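Local coordinates for protein transcriptional regulator of the TetR/AcrR family (Thermobifida fusca YX, PDB 3DCF) that probably binds regulatory DNA as a dimeric transcription factor of the TetR/AcrR family and represses transcription, at residues A110-H115 / T179-A184; L158-V163 / V171-A176; E89-F94 / E148-E153; R117-N122 / I185-W190; G102-R107 / T165-D170. All coordinates share one frame; numbering follows the deposited sequence.

Contact 1 of 5, residues A110-H115 / T179-A184; sequences ALLVEH and TLLGAA
Leu112 lies level with Leu181, and His115 with Ala184, where helices 104-121 and 173-185 run side by side in nearly the same direction, their local axes crossing at -27° and approaching to 10.1 Å. His115 points toward helix 173-185, its CG anti to the backbone N (chi1 -174°), and its imidazole packs against that helix. One face of that ring receives a methyl group: Leu181 CD2 stands 4.0 Å from the centroid of the His115 ring in a CH-pi contact, displaced toward the rim. Ala184 CB comes instead to the ring edge, in its plane, 3.8 Å from His115 CD2. One turn earlier, Leu112 and Leu180 meet at about a right angle, the branch methyl CD2 of Leu112 resting 4.0 Å from CB of Leu180. Met155, on helix 138-164, packs on Leu181, and Tyr214 of the second subunit packs on both Leu112 and Leu180. The example illustrates how a histidine can serve as a flat packing surface in the TetR-like C-terminal domain. Because the contact is made by hydrocarbon and ring surfaces, it depends on shape and burial, and so greasy a setting would be expected to favour a neutral imidazole.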
# COMPACT_ATOMS: atom_id res chain seq x y z
N ALA A 110 -4.05 20.10 -5.33
CA ALA A 110 -5.40 20.10 -4.74
C ALA A 110 -6.00 18.70 -4.68
O ALA A 110 -6.64 18.36 -3.69
CB ALA A 110 -6.32 21.04 -5.52
N LEU A 111 -5.80 17.90 -5.73
CA LEU A 111 -6.29 16.50 -5.78
C LEU A 111 -5.66 15.60 -4.70
O LEU A 111 -6.37 14.79 -4.10
CB LEU A 111 -6.04 15.87 -7.17
CG LEU A 111 -6.87 16.37 -8.37
CD1 LEU A 111 -6.26 15.85 -9.69
CD2 LEU A 111 -8.33 15.98 -8.23
N LEU A 112 -4.36 15.77 -4.44
CA LEU A 112 -3.64 15.00 -3.41
C LEU A 112 -4.08 15.32 -1.97
O LEU A 112 -4.18 14.41 -1.13
CB LEU A 112 -2.12 15.17 -3.56
CG LEU A 112 -1.50 14.52 -4.80
CD1 LEU A 112 -0.03 14.96 -5.00
CD2 LEU A 112 -1.61 12.98 -4.76
N VAL A 113 -4.31 16.61 -1.68
CA VAL A 113 -4.80 17.07 -0.36
C VAL A 113 -6.20 16.49 -0.11
O VAL A 113 -6.50 16.03 0.99
CB VAL A 113 -4.89 18.62 -0.27
CG1 VAL A 113 -5.54 19.05 1.06
CG2 VAL A 113 -3.52 19.28 -0.45
N GLU A 114 -7.04 16.55 -1.14
CA GLU A 114 -8.40 16.01 -1.11
C GLU A 114 -8.41 14.48 -0.94
O GLU A 114 -9.16 13.97 -0.13
CB GLU A 114 -9.16 16.40 -2.41
CG GLU A 114 -10.56 15.79 -2.60
CD GLU A 114 -11.46 15.98 -1.38
OE1 GLU A 114 -11.58 17.10 -0.87
OE2 GLU A 114 -12.02 14.97 -0.93
N HIS A 115 -7.57 13.79 -1.73
CA HIS A 115 -7.47 12.32 -1.70
C HIS A 115 -7.01 11.79 -0.34
O HIS A 115 -7.63 10.87 0.20
CB HIS A 115 -6.56 11.82 -2.84
CG HIS A 115 -6.52 10.33 -2.97
ND1 HIS A 115 -7.60 9.59 -3.41
CD2 HIS A 115 -5.53 9.44 -2.73
CE1 HIS A 115 -7.28 8.31 -3.42
NE2 HIS A 115 -6.03 8.19 -3.01
N THR A 179 2.61 6.41 -7.87
CA THR A 179 3.52 6.70 -6.75
C THR A 179 2.95 7.77 -5.80
O THR A 179 3.02 7.60 -4.57
CB THR A 179 4.93 7.13 -7.25
OG1 THR A 179 5.51 6.07 -8.02
CG2 THR A 179 5.86 7.51 -6.08
N LEU A 180 2.40 8.85 -6.37
CA LEU A 180 1.84 9.95 -5.57
C LEU A 180 0.57 9.51 -4.84
O LEU A 180 0.42 9.77 -3.64
CB LEU A 180 1.55 11.19 -6.44
CG LEU A 180 2.70 11.95 -7.15
CD1 LEU A 180 2.09 13.01 -8.12
CD2 LEU A 180 3.71 12.57 -6.17
N LEU A 181 -0.34 8.85 -5.58
CA LEU A 181 -1.58 8.29 -4.99
C LEU A 181 -1.22 7.18 -4.01
O LEU A 181 -1.79 7.12 -2.93
CB LEU A 181 -2.54 7.77 -6.07
CG LEU A 181 -3.23 8.78 -7.00
CD1 LEU A 181 -4.02 8.05 -8.07
CD2 LEU A 181 -4.14 9.78 -6.23
N GLY A 182 -0.27 6.31 -4.39
CA GLY A 182 0.24 5.23 -3.53
C GLY A 182 0.75 5.73 -2.18
O GLY A 182 0.48 5.10 -1.15
N ALA A 183 1.50 6.84 -2.20
CA ALA A 183 2.03 7.50 -0.98
C ALA A 183 0.89 7.99 -0.07
O ALA A 183 0.98 7.89 1.14
CB ALA A 183 2.98 8.66 -1.33
N ALA A 184 -0.18 8.53 -0.68
CA ALA A 184 -1.37 8.99 0.04
C ALA A 184 -2.17 7.82 0.64
O ALA A 184 -2.57 7.88 1.80
CB ALA A 184 -2.28 9.81 -0.89

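Contact 2 of 5, residues L158-V163 / V171-A176; sequences LYAEGV and VDPTVA
Tyr159 and Ala176 meet in the helix-loop-helix connection of the TetR-like C-terminal domain, where helix 138-164 ends and, after the loop 165-172, the Asp172-capped helix 173-185 begins. The tyrosine ring is a flat slab, and the start of the second helix is moulded around it. Ala176 CB is the main bump: it sits over the middle of one ring face, 3.6 Å from the centroid of the Tyr159 ring, in a CH-pi contact nearly along the normal. At the far end, the methyl CG2 of Val171 presses on the phenol oxygen, 3.3 Å from Tyr159 OH, while Val171 O lies near the ring plane at the edge, 3.6 Å from Tyr159 CE1. The backbone of Pro173 closes a third side obliquely, with its CA 4.0 Å from Tyr159 CD1. One residue on, Ala160 offers a smaller knob, its CB 4.2 Å from Pro173 CG. The ring is further held by its hydroxyl, which is hydrogen-bonded to Leu169 O in the connecting loop, and Leu209 of the second subunit packs against it. Asp172 works both ways at the helix start: OD2 forms a salt bridge with Arg196 of the second subunit, while the cap itself is OD1, which accepts from Val175 N at 3.2 Å through its anti lone pair.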
# COMPACT_ATOMS: atom_id res chain seq x y z
N LEU A 158 -3.62 14.85 -16.55
CA LEU A 158 -3.26 16.10 -15.87
C LEU A 158 -1.73 16.20 -15.61
O LEU A 158 -1.17 17.30 -15.66
CB LEU A 158 -4.07 16.23 -14.55
CG LEU A 158 -4.58 17.59 -14.11
CD1 LEU A 158 -5.54 18.13 -15.18
CD2 LEU A 158 -5.31 17.45 -12.76
N TYR A 159 -1.06 15.06 -15.34
CA TYR A 159 0.40 15.04 -15.14
C TYR A 159 1.15 15.25 -16.49
O TYR A 159 2.19 15.91 -16.50
CB TYR A 159 0.88 13.76 -14.41
CG TYR A 159 2.28 13.89 -13.86
CD1 TYR A 159 3.41 13.61 -14.65
CD2 TYR A 159 2.50 14.30 -12.54
CE1 TYR A 159 4.72 13.74 -14.15
CE2 TYR A 159 3.82 14.43 -12.02
CZ TYR A 159 4.92 14.15 -12.84
OH TYR A 159 6.21 14.28 -12.34
N ALA A 160 0.60 14.70 -17.58
CA ALA A 160 1.15 14.89 -18.95
C ALA A 160 1.12 16.35 -19.43
O ALA A 160 2.07 16.79 -20.09
CB ALA A 160 0.41 14.02 -19.95
N GLU A 161 0.02 17.06 -19.14
CA GLU A 161 -0.12 18.49 -19.49
C GLU A 161 0.90 19.38 -18.75
O GLU A 161 1.52 20.25 -19.37
CB GLU A 161 -1.52 19.01 -19.16
CG GLU A 161 -2.67 18.43 -19.97
CD GLU A 161 -4.02 18.88 -19.41
OE1 GLU A 161 -4.15 20.07 -19.01
OE2 GLU A 161 -4.95 18.04 -19.36
N GLY A 162 1.04 19.15 -17.44
CA GLY A 162 2.00 19.87 -16.58
C GLY A 162 3.48 19.62 -16.92
O GLY A 162 4.32 20.50 -16.70
N VAL A 163 3.79 18.43 -17.43
CA VAL A 163 5.14 18.09 -17.92
C VAL A 163 5.40 18.78 -19.27
O VAL A 163 6.49 19.33 -19.47
CB VAL A 163 5.36 16.54 -18.04
CG1 VAL A 163 6.59 16.20 -18.86
CG2 VAL A 163 5.44 15.89 -16.64
N VAL A 171 8.90 12.71 -15.72
CA VAL A 171 8.84 11.25 -15.48
C VAL A 171 7.54 10.76 -16.13
O VAL A 171 6.63 11.55 -16.35
CB VAL A 171 8.86 10.87 -13.96
CG1 VAL A 171 10.15 11.36 -13.28
CG2 VAL A 171 7.62 11.40 -13.21
N ASP A 172 7.47 9.46 -16.43
CA ASP A 172 6.28 8.86 -17.04
C ASP A 172 5.03 9.16 -16.18
O ASP A 172 5.08 8.94 -14.97
CB ASP A 172 6.50 7.34 -17.18
CG ASP A 172 5.28 6.62 -17.75
OD1 ASP A 172 4.41 6.23 -16.95
OD2 ASP A 172 5.23 6.42 -18.98
N PRO A 173 3.93 9.69 -16.78
CA PRO A 173 2.67 9.98 -16.05
C PRO A 173 2.09 8.84 -15.20
O PRO A 173 1.61 9.09 -14.09
CB PRO A 173 1.69 10.33 -17.17
CG PRO A 173 2.50 10.84 -18.25
CD PRO A 173 3.81 10.08 -18.20
N THR A 174 2.15 7.61 -15.73
CA THR A 174 1.63 6.43 -15.02
C THR A 174 2.42 6.16 -13.74
O THR A 174 1.81 5.85 -12.72
CB THR A 174 1.62 5.16 -15.91
OG1 THR A 174 1.08 5.49 -17.19
CG2 THR A 174 0.79 4.05 -15.27
N VAL A 175 3.75 6.28 -13.80
CA VAL A 175 4.63 6.07 -12.62
C VAL A 175 4.44 7.14 -11.55
O VAL A 175 4.40 6.82 -10.36
CB VAL A 175 6.13 6.01 -13.01
CG1 VAL A 175 7.05 5.86 -11.75
CG2 VAL A 175 6.38 4.88 -14.00
N ALA A 176 4.35 8.41 -11.97
CA ALA A 176 4.12 9.52 -11.04
C ALA A 176 2.78 9.36 -10.34
O ALA A 176 2.74 9.37 -9.12
CB ALA A 176 4.19 10.89 -11.76

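Contact 3 of 5, residues E89-F94 / E148-E153; sequences EALERF and EREYTE
Tyr151 reaches across from helix 138-164 to fill the groove beside Phe94, Leu91 and Ala90 of helix 75-98; the two helices run almost parallel here, 16° apart in direction with local axes 10.8 Å from one another. In Phe94, chi1 of -150° sends CG toward the facing helix, anti to the backbone N, and chi2 of 76° turns the ring so that one face meets Tyr151. Against that face Tyr151 sets its edge, CD1 over the centre and CE1 3.6 Å from Phe94 CD1. The result is a T-shaped pair with centroids 4.8 Å apart and steeply inclined planes. Phe94 also touches the backbone behind the tyrosine, its CE2 lying 3.6 Å from Tyr151 O. Beyond the pair, the phenol end of Tyr151 comes to rest on the other helix, OH 3.2 Å from Ala90 CB. Leu91 and Glu150 fold together in a different manner. The glutamate chain is extended beyond CG and crosses the leucine at about a right angle, and both leucine methyls approach one carboxylate oxygen, with Leu91 CD1 3.2 Å from Glu150 OE1. The site forms one wall of a three-helix arrangement: helix 104-121 lies against both partners, with Thr118 on Ala90, Leu111 on Phe94, and His115 paired edge-to-face with Tyr151.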
# COMPACT_ATOMS: atom_id res chain seq x y z
N GLU A 89 -19.26 9.60 -4.18
CA GLU A 89 -19.10 11.01 -3.76
C GLU A 89 -17.66 11.53 -3.83
O GLU A 89 -17.44 12.68 -4.24
CB GLU A 89 -19.62 11.29 -2.35
CG GLU A 89 -21.14 11.45 -2.21
CD GLU A 89 -21.54 12.23 -0.94
OE1 GLU A 89 -20.81 12.14 0.08
OE2 GLU A 89 -22.57 12.94 -0.97
N ALA A 90 -16.71 10.70 -3.38
CA ALA A 90 -15.26 11.01 -3.43
C ALA A 90 -14.78 11.27 -4.86
O ALA A 90 -14.01 12.20 -5.11
CB ALA A 90 -14.43 9.88 -2.79
N LEU A 91 -15.27 10.46 -5.79
CA LEU A 91 -14.94 10.58 -7.20
C LEU A 91 -15.55 11.85 -7.84
O LEU A 91 -14.93 12.44 -8.73
CB LEU A 91 -15.31 9.28 -7.93
CG LEU A 91 -14.97 9.09 -9.41
CD1 LEU A 91 -14.65 7.61 -9.71
CD2 LEU A 91 -16.11 9.64 -10.30
N GLU A 92 -16.74 12.29 -7.37
CA GLU A 92 -17.36 13.57 -7.83
C GLU A 92 -16.55 14.79 -7.37
O GLU A 92 -16.40 15.75 -8.12
CB GLU A 92 -18.82 13.73 -7.37
CG GLU A 92 -19.83 12.87 -8.12
CD GLU A 92 -21.29 13.14 -7.72
OE1 GLU A 92 -21.61 14.25 -7.22
OE2 GLU A 92 -22.14 12.24 -7.93
N ARG A 93 -16.07 14.75 -6.13
CA ARG A 93 -15.18 15.79 -5.59
C ARG A 93 -13.83 15.80 -6.31
O ARG A 93 -13.20 16.85 -6.40
CB ARG A 93 -14.97 15.63 -4.09
CG ARG A 93 -16.26 15.82 -3.29
CD ARG A 93 -16.01 15.96 -1.80
NE ARG A 93 -15.27 14.82 -1.24
CZ ARG A 93 -15.78 13.64 -0.85
NH1 ARG A 93 -17.08 13.36 -0.97
NH2 ARG A 93 -14.95 12.71 -0.36
N PHE A 94 -13.41 14.65 -6.83
CA PHE A 94 -12.16 14.50 -7.59
C PHE A 94 -12.31 15.15 -9.00
O PHE A 94 -11.46 15.96 -9.40
CB PHE A 94 -11.77 13.02 -7.70
CG PHE A 94 -10.30 12.77 -7.79
CD1 PHE A 94 -9.51 12.87 -6.64
CD2 PHE A 94 -9.70 12.40 -8.99
CE1 PHE A 94 -8.12 12.63 -6.68
CE2 PHE A 94 -8.30 12.16 -9.06
CZ PHE A 94 -7.52 12.27 -7.89
N GLU A 148 -11.34 2.77 -9.66
CA GLU A 148 -9.87 2.95 -9.51
C GLU A 148 -9.27 3.50 -10.82
O GLU A 148 -8.43 4.41 -10.76
CB GLU A 148 -9.13 1.64 -9.18
CG GLU A 148 -9.21 1.09 -7.74
CD GLU A 148 -8.05 0.10 -7.40
OE1 GLU A 148 -6.86 0.43 -7.62
OE2 GLU A 148 -8.30 -1.00 -6.87
N ARG A 149 -9.69 2.94 -11.96
CA ARG A 149 -9.24 3.39 -13.29
C ARG A 149 -9.55 4.86 -13.59
O ARG A 149 -8.71 5.54 -14.18
CB ARG A 149 -9.77 2.51 -14.44
CG ARG A 149 -9.00 1.21 -14.63
CD ARG A 149 -9.33 0.52 -15.97
NE ARG A 149 -10.68 -0.03 -16.00
CZ ARG A 149 -11.07 -1.21 -15.49
NH1 ARG A 149 -10.21 -2.04 -14.87
NH2 ARG A 149 -12.35 -1.57 -15.60
N GLU A 150 -10.74 5.33 -13.20
CA GLU A 150 -11.15 6.74 -13.40
C GLU A 150 -10.23 7.71 -12.65
O GLU A 150 -9.78 8.66 -13.25
CB GLU A 150 -12.60 7.00 -13.00
CG GLU A 150 -13.61 6.38 -13.95
CD GLU A 150 -15.06 6.54 -13.48
OE1 GLU A 150 -15.37 7.54 -12.79
OE2 GLU A 150 -15.87 5.65 -13.84
N TYR A 151 -9.99 7.45 -11.35
CA TYR A 151 -9.05 8.24 -10.51
C TYR A 151 -7.68 8.42 -11.18
O TYR A 151 -7.15 9.54 -11.28
CB TYR A 151 -8.77 7.55 -9.15
CG TYR A 151 -9.71 7.85 -8.00
CD1 TYR A 151 -9.63 9.09 -7.33
CD2 TYR A 151 -10.58 6.87 -7.50
CE1 TYR A 151 -10.47 9.38 -6.23
CE2 TYR A 151 -11.42 7.14 -6.39
CZ TYR A 151 -11.36 8.39 -5.77
OH TYR A 151 -12.17 8.66 -4.70
N THR A 152 -7.12 7.29 -11.60
CA THR A 152 -5.79 7.22 -12.22
C THR A 152 -5.74 7.99 -13.54
O THR A 152 -4.83 8.78 -13.75
CB THR A 152 -5.34 5.73 -12.46
OG1 THR A 152 -5.61 4.94 -11.30
CG2 THR A 152 -3.86 5.64 -12.78
N GLU A 153 -6.74 7.77 -14.39
CA GLU A 153 -6.80 8.41 -15.72
C GLU A 153 -6.96 9.93 -15.67
O GLU A 153 -6.33 10.62 -16.49
CB GLU A 153 -7.83 7.71 -16.62
CG GLU A 153 -7.33 6.31 -17.06
CD GLU A 153 -8.40 5.38 -17.64
OE1 GLU A 153 -9.51 5.84 -17.98
OE2 GLU A 153 -8.13 4.16 -17.76

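Contact 4 of 5, residues R117-N122 / I185-W190; sequences RTILRN and IWTYRW
Ile119 and Leu120 both pack on Thr187 where the last turn of helix 104-121 meets the chain that follows helix 173-185 in the all-helical TetR-like C-terminal domain. The branch methyl CG2 of Ile119 approaches closely, 3.3 Å from Thr187 OG1, while Leu120 crosses the same residue at about a right angle with its CD2 4.0 Å from Thr187 CB. The other branch of Ile119 leads to a looser contact, CD1 lying 4.4 Å from Ile185 CG1. What turns the threonine this way lies just behind it: OG1 sits between the backbone N and the carbonyl carbon (chi1 57°) and hydrogen-bonds to Ala184 O. Further out, Asn126 of helix 123-130 packs on Ile119, and Val203 of helix 199-212 on Leu120. On the dimer side, Trp186 makes an edge-to-face pair with Tyr130 of the second subunit. The helix carrying Ile119 is finished off by Asn122, whose ND2 donates to Thr118 O at 2.7 Å, nearly straight and on a lone pair of that carbonyl.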
# COMPACT_ATOMS: atom_id res chain seq x y z
N ARG A 117 -7.07 13.49 2.62
CA ARG A 117 -8.16 13.85 3.57
C ARG A 117 -9.25 12.78 3.56
O ARG A 117 -9.71 12.36 4.62
CB ARG A 117 -8.82 15.21 3.25
CG ARG A 117 -8.14 16.46 3.81
CD ARG A 117 -9.06 17.72 3.66
NE ARG A 117 -9.27 18.13 2.26
CZ ARG A 117 -10.17 19.02 1.81
NH1 ARG A 117 -11.04 19.64 2.63
NH2 ARG A 117 -10.23 19.29 0.50
N THR A 118 -9.66 12.35 2.36
CA THR A 118 -10.68 11.31 2.20
C THR A 118 -10.22 9.97 2.76
O THR A 118 -11.05 9.25 3.33
CB THR A 118 -11.11 11.14 0.72
OG1 THR A 118 -11.43 12.43 0.18
CG2 THR A 118 -12.32 10.20 0.58
N ILE A 119 -8.92 9.64 2.61
CA ILE A 119 -8.36 8.38 3.16
C ILE A 119 -8.44 8.37 4.70
O ILE A 119 -9.00 7.43 5.29
CB ILE A 119 -6.87 8.09 2.72
CG1 ILE A 119 -6.70 7.94 1.19
CG2 ILE A 119 -6.34 6.83 3.37
CD1 ILE A 119 -7.53 6.88 0.54
N LEU A 120 -7.90 9.43 5.33
CA LEU A 120 -7.86 9.56 6.81
C LEU A 120 -9.25 9.60 7.48
O LEU A 120 -9.38 9.20 8.65
CB LEU A 120 -7.02 10.79 7.23
CG LEU A 120 -5.55 10.81 6.79
CD1 LEU A 120 -4.90 12.10 7.26
CD2 LEU A 120 -4.75 9.59 7.30
N ARG A 121 -10.26 10.07 6.74
CA ARG A 121 -11.66 10.09 7.18
C ARG A 121 -12.40 8.76 6.97
O ARG A 121 -13.39 8.48 7.66
CB ARG A 121 -12.44 11.21 6.46
CG ARG A 121 -12.12 12.60 6.92
CD ARG A 121 -12.82 13.63 6.07
NE ARG A 121 -12.75 14.96 6.70
CZ ARG A 121 -11.68 15.77 6.71
NH1 ARG A 121 -10.52 15.42 6.16
NH2 ARG A 121 -11.78 16.95 7.32
N ASN A 122 -11.97 7.95 6.00
CA ASN A 122 -12.62 6.67 5.68
C ASN A 122 -11.60 5.54 5.76
O ASN A 122 -11.42 4.78 4.80
CB ASN A 122 -13.28 6.72 4.29
CG ASN A 122 -14.26 7.89 4.14
OD1 ASN A 122 -15.48 7.71 4.26
ND2 ASN A 122 -13.73 9.09 3.89
N ILE A 185 -2.38 6.77 -0.16
CA ILE A 185 -3.14 5.56 0.25
C ILE A 185 -2.49 4.79 1.42
O ILE A 185 -3.17 4.42 2.36
CB ILE A 185 -3.38 4.61 -0.97
CG1 ILE A 185 -4.28 5.27 -2.02
CG2 ILE A 185 -4.02 3.28 -0.52
CD1 ILE A 185 -4.23 4.63 -3.41
N TRP A 186 -1.17 4.61 1.38
CA TRP A 186 -0.40 3.84 2.41
C TRP A 186 -0.64 4.27 3.87
O TRP A 186 -0.41 3.49 4.80
CB TRP A 186 1.09 3.86 2.10
CG TRP A 186 1.91 2.80 2.79
CD1 TRP A 186 2.85 2.99 3.76
CD2 TRP A 186 1.86 1.39 2.54
NE1 TRP A 186 3.40 1.78 4.13
CE2 TRP A 186 2.80 0.78 3.40
CE3 TRP A 186 1.10 0.58 1.67
CZ2 TRP A 186 3.02 -0.61 3.42
CZ3 TRP A 186 1.31 -0.82 1.69
CH2 TRP A 186 2.27 -1.39 2.56
N THR A 187 -1.08 5.52 4.06
CA THR A 187 -1.50 6.04 5.37
C THR A 187 -2.49 5.11 6.10
O THR A 187 -2.45 5.07 7.34
CB THR A 187 -2.14 7.43 5.25
OG1 THR A 187 -3.25 7.37 4.35
CG2 THR A 187 -1.15 8.48 4.74
N TYR A 188 -3.34 4.36 5.37
CA TYR A 188 -4.31 3.44 6.03
C TYR A 188 -3.63 2.33 6.84
O TYR A 188 -4.20 1.85 7.81
CB TYR A 188 -5.39 2.87 5.06
CG TYR A 188 -5.08 1.60 4.27
CD1 TYR A 188 -5.24 0.31 4.85
CD2 TYR A 188 -4.68 1.66 2.93
CE1 TYR A 188 -4.97 -0.87 4.11
CE2 TYR A 188 -4.42 0.48 2.18
CZ TYR A 188 -4.57 -0.77 2.77
OH TYR A 188 -4.30 -1.87 2.00
N ARG A 189 -2.42 1.92 6.44
CA ARG A 189 -1.64 0.91 7.18
C ARG A 189 -0.86 1.45 8.39
O ARG A 189 -0.65 0.69 9.33
CB ARG A 189 -0.71 0.10 6.26
CG ARG A 189 -1.45 -0.92 5.37
CD ARG A 189 -0.52 -2.02 4.83
NE ARG A 189 -0.04 -3.01 5.83
CZ ARG A 189 1.12 -3.00 6.52
NH1 ARG A 189 2.03 -2.02 6.38
NH2 ARG A 189 1.39 -4.00 7.37
N TRP A 190 -0.45 2.73 8.37
CA TRP A 190 0.34 3.32 9.48
C TRP A 190 -0.31 4.43 10.35
O TRP A 190 0.06 4.56 11.52
CB TRP A 190 1.72 3.80 8.99
CG TRP A 190 1.74 4.99 8.08
CD1 TRP A 190 1.79 4.97 6.72
CD2 TRP A 190 1.73 6.37 8.46
NE1 TRP A 190 1.81 6.25 6.23
CE2 TRP A 190 1.78 7.14 7.27
CE3 TRP A 190 1.70 7.05 9.70
CZ2 TRP A 190 1.79 8.54 7.28
CZ3 TRP A 190 1.71 8.46 9.71
CH2 TRP A 190 1.75 9.18 8.50

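Contact 5 of 5, residues G102-R107 / T165-D170; sequences GSPGER and TGELLD
The flat carboxylate of Glu167 meets Ser103 and Gly105 with its two oxygens, at a capping box that starts helix 104-121. Ser103 OG donates to Glu167 OE2 at 2.8 Å, on its syn lone pair. The second oxygen takes a weak bond, Gly105 N to Glu167 OE1 at 3.2 Å. An extended side chain, with CG anti to the backbone N, brings the acid across from the loop. With no side chain on Gly105, OE2 of Glu167 comes to 3.5 Å from Gly105 CA, and Leu168 CD2 packs 3.8 Å from the same CA. The amino end of the helix may ease the negative charge of Glu167, against the like charge of nearby Glu106. Within the box, Ser103 N donates to Glu106 OE1 at 3.0 Å, and Glu106 N weakly to Ser103 OG. The loop also makes backbone hydrogen bonds to the second subunit through Glu167 and Leu169. From the first helical turn, Arg107 NH1 reaches back to Gly102 O at 3.2 Å, tilted 28° from the carbonyl plane.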
# COMPACT_ATOMS: atom_id res chain seq x y z
N GLY A 102 -7.22 26.61 -12.24
CA GLY A 102 -5.82 26.41 -11.86
C GLY A 102 -5.01 25.73 -12.95
O GLY A 102 -5.58 25.20 -13.91
N SER A 103 -3.69 25.79 -12.83
CA SER A 103 -2.79 25.08 -13.75
C SER A 103 -2.85 23.59 -13.38
O SER A 103 -3.33 23.24 -12.29
CB SER A 103 -1.35 25.60 -13.61
OG SER A 103 -0.85 25.45 -12.28
N PRO A 104 -2.38 22.69 -14.29
CA PRO A 104 -2.32 21.25 -13.96
C PRO A 104 -1.55 20.90 -12.65
O PRO A 104 -2.00 20.03 -11.90
CB PRO A 104 -1.62 20.64 -15.18
CG PRO A 104 -1.95 21.58 -16.30
CD PRO A 104 -1.95 22.94 -15.68
N GLY A 105 -0.43 21.58 -12.39
CA GLY A 105 0.37 21.41 -11.16
C GLY A 105 -0.33 21.87 -9.88
O GLY A 105 -0.06 21.32 -8.80
N GLU A 106 -1.18 22.90 -10.00
CA GLU A 106 -2.02 23.40 -8.88
C GLU A 106 -3.17 22.42 -8.60
O GLU A 106 -3.47 22.14 -7.43
CB GLU A 106 -2.55 24.81 -9.17
CG GLU A 106 -1.45 25.88 -9.09
CD GLU A 106 -1.82 27.25 -9.67
OE1 GLU A 106 -2.80 27.39 -10.45
OE2 GLU A 106 -1.07 28.20 -9.36
N ARG A 107 -3.81 21.95 -9.68
CA ARG A 107 -4.87 20.93 -9.62
C ARG A 107 -4.34 19.59 -9.08
O ARG A 107 -5.01 18.97 -8.25
CB ARG A 107 -5.57 20.77 -10.99
CG ARG A 107 -6.57 21.92 -11.29
CD ARG A 107 -6.55 22.42 -12.74
NE ARG A 107 -7.08 21.51 -13.76
CZ ARG A 107 -6.79 21.58 -15.08
NH1 ARG A 107 -5.95 22.48 -15.59
NH2 ARG A 107 -7.35 20.70 -15.91
N THR A 165 4.31 21.57 -20.51
CA THR A 165 4.52 23.02 -20.31
C THR A 165 5.70 23.41 -19.37
O THR A 165 5.88 24.59 -19.05
CB THR A 165 3.22 23.62 -19.75
OG1 THR A 165 2.92 23.01 -18.49
CG2 THR A 165 2.04 23.37 -20.71
N GLY A 166 6.51 22.44 -18.94
CA GLY A 166 7.63 22.68 -18.03
C GLY A 166 7.33 22.88 -16.55
O GLY A 166 8.25 23.20 -15.79
N GLU A 167 6.09 22.69 -16.11
CA GLU A 167 5.73 22.87 -14.68
C GLU A 167 6.08 21.67 -13.77
O GLU A 167 6.40 21.87 -12.59
CB GLU A 167 4.23 23.17 -14.55
CG GLU A 167 3.72 23.54 -13.15
CD GLU A 167 2.23 23.86 -13.13
OE1 GLU A 167 1.50 23.53 -14.09
OE2 GLU A 167 1.76 24.44 -12.13
N LEU A 168 5.99 20.44 -14.33
CA LEU A 168 6.19 19.18 -13.58
C LEU A 168 7.41 18.36 -13.99
O LEU A 168 7.80 18.39 -15.16
CB LEU A 168 4.95 18.29 -13.71
CG LEU A 168 3.60 18.92 -13.36
CD1 LEU A 168 2.50 17.88 -13.52
CD2 LEU A 168 3.58 19.52 -11.97
N LEU A 169 7.96 17.60 -13.03
CA LEU A 169 9.15 16.73 -13.24
C LEU A 169 8.89 15.76 -14.38
O LEU A 169 7.86 15.07 -14.39
CB LEU A 169 9.50 15.91 -11.97
CG LEU A 169 10.79 15.07 -12.03
CD1 LEU A 169 12.02 15.96 -12.04
CD2 LEU A 169 10.87 14.09 -10.88
N ASP A 170 9.84 15.69 -15.31
CA ASP A 170 9.71 14.86 -16.51
C ASP A 170 9.96 13.37 -16.19
O ASP A 170 11.07 12.86 -16.33
CB ASP A 170 10.61 15.40 -17.66
CG ASP A 170 10.19 14.92 -19.07
OD1 ASP A 170 9.57 13.84 -19.25
OD2 ASP A 170 10.49 15.66 -20.04

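How the contacts relate
From the N terminus, the first of the five loops opens on helix 75-98 and is closed by contact 3 on helix 138-164. Contacts 5, 1 and 4 then open in turn along helix 104-121 and close, in the same order, at the loop 165-170, helix 173-185 and the 185-190 region. These four loops all cross one another. Contact 2 spans a far shorter stretch; it follows contact 3 in series, crosses contact 5, and falls wholly within contacts 1 and 4. Helix 104-121 thus becomes a central rod: the salt bridge Glu114-Arg93 links contacts 1 and 3, Leu111 on Leu158 joins contacts 1 and 2, and His115 on Ile185 joins contacts 1 and 4.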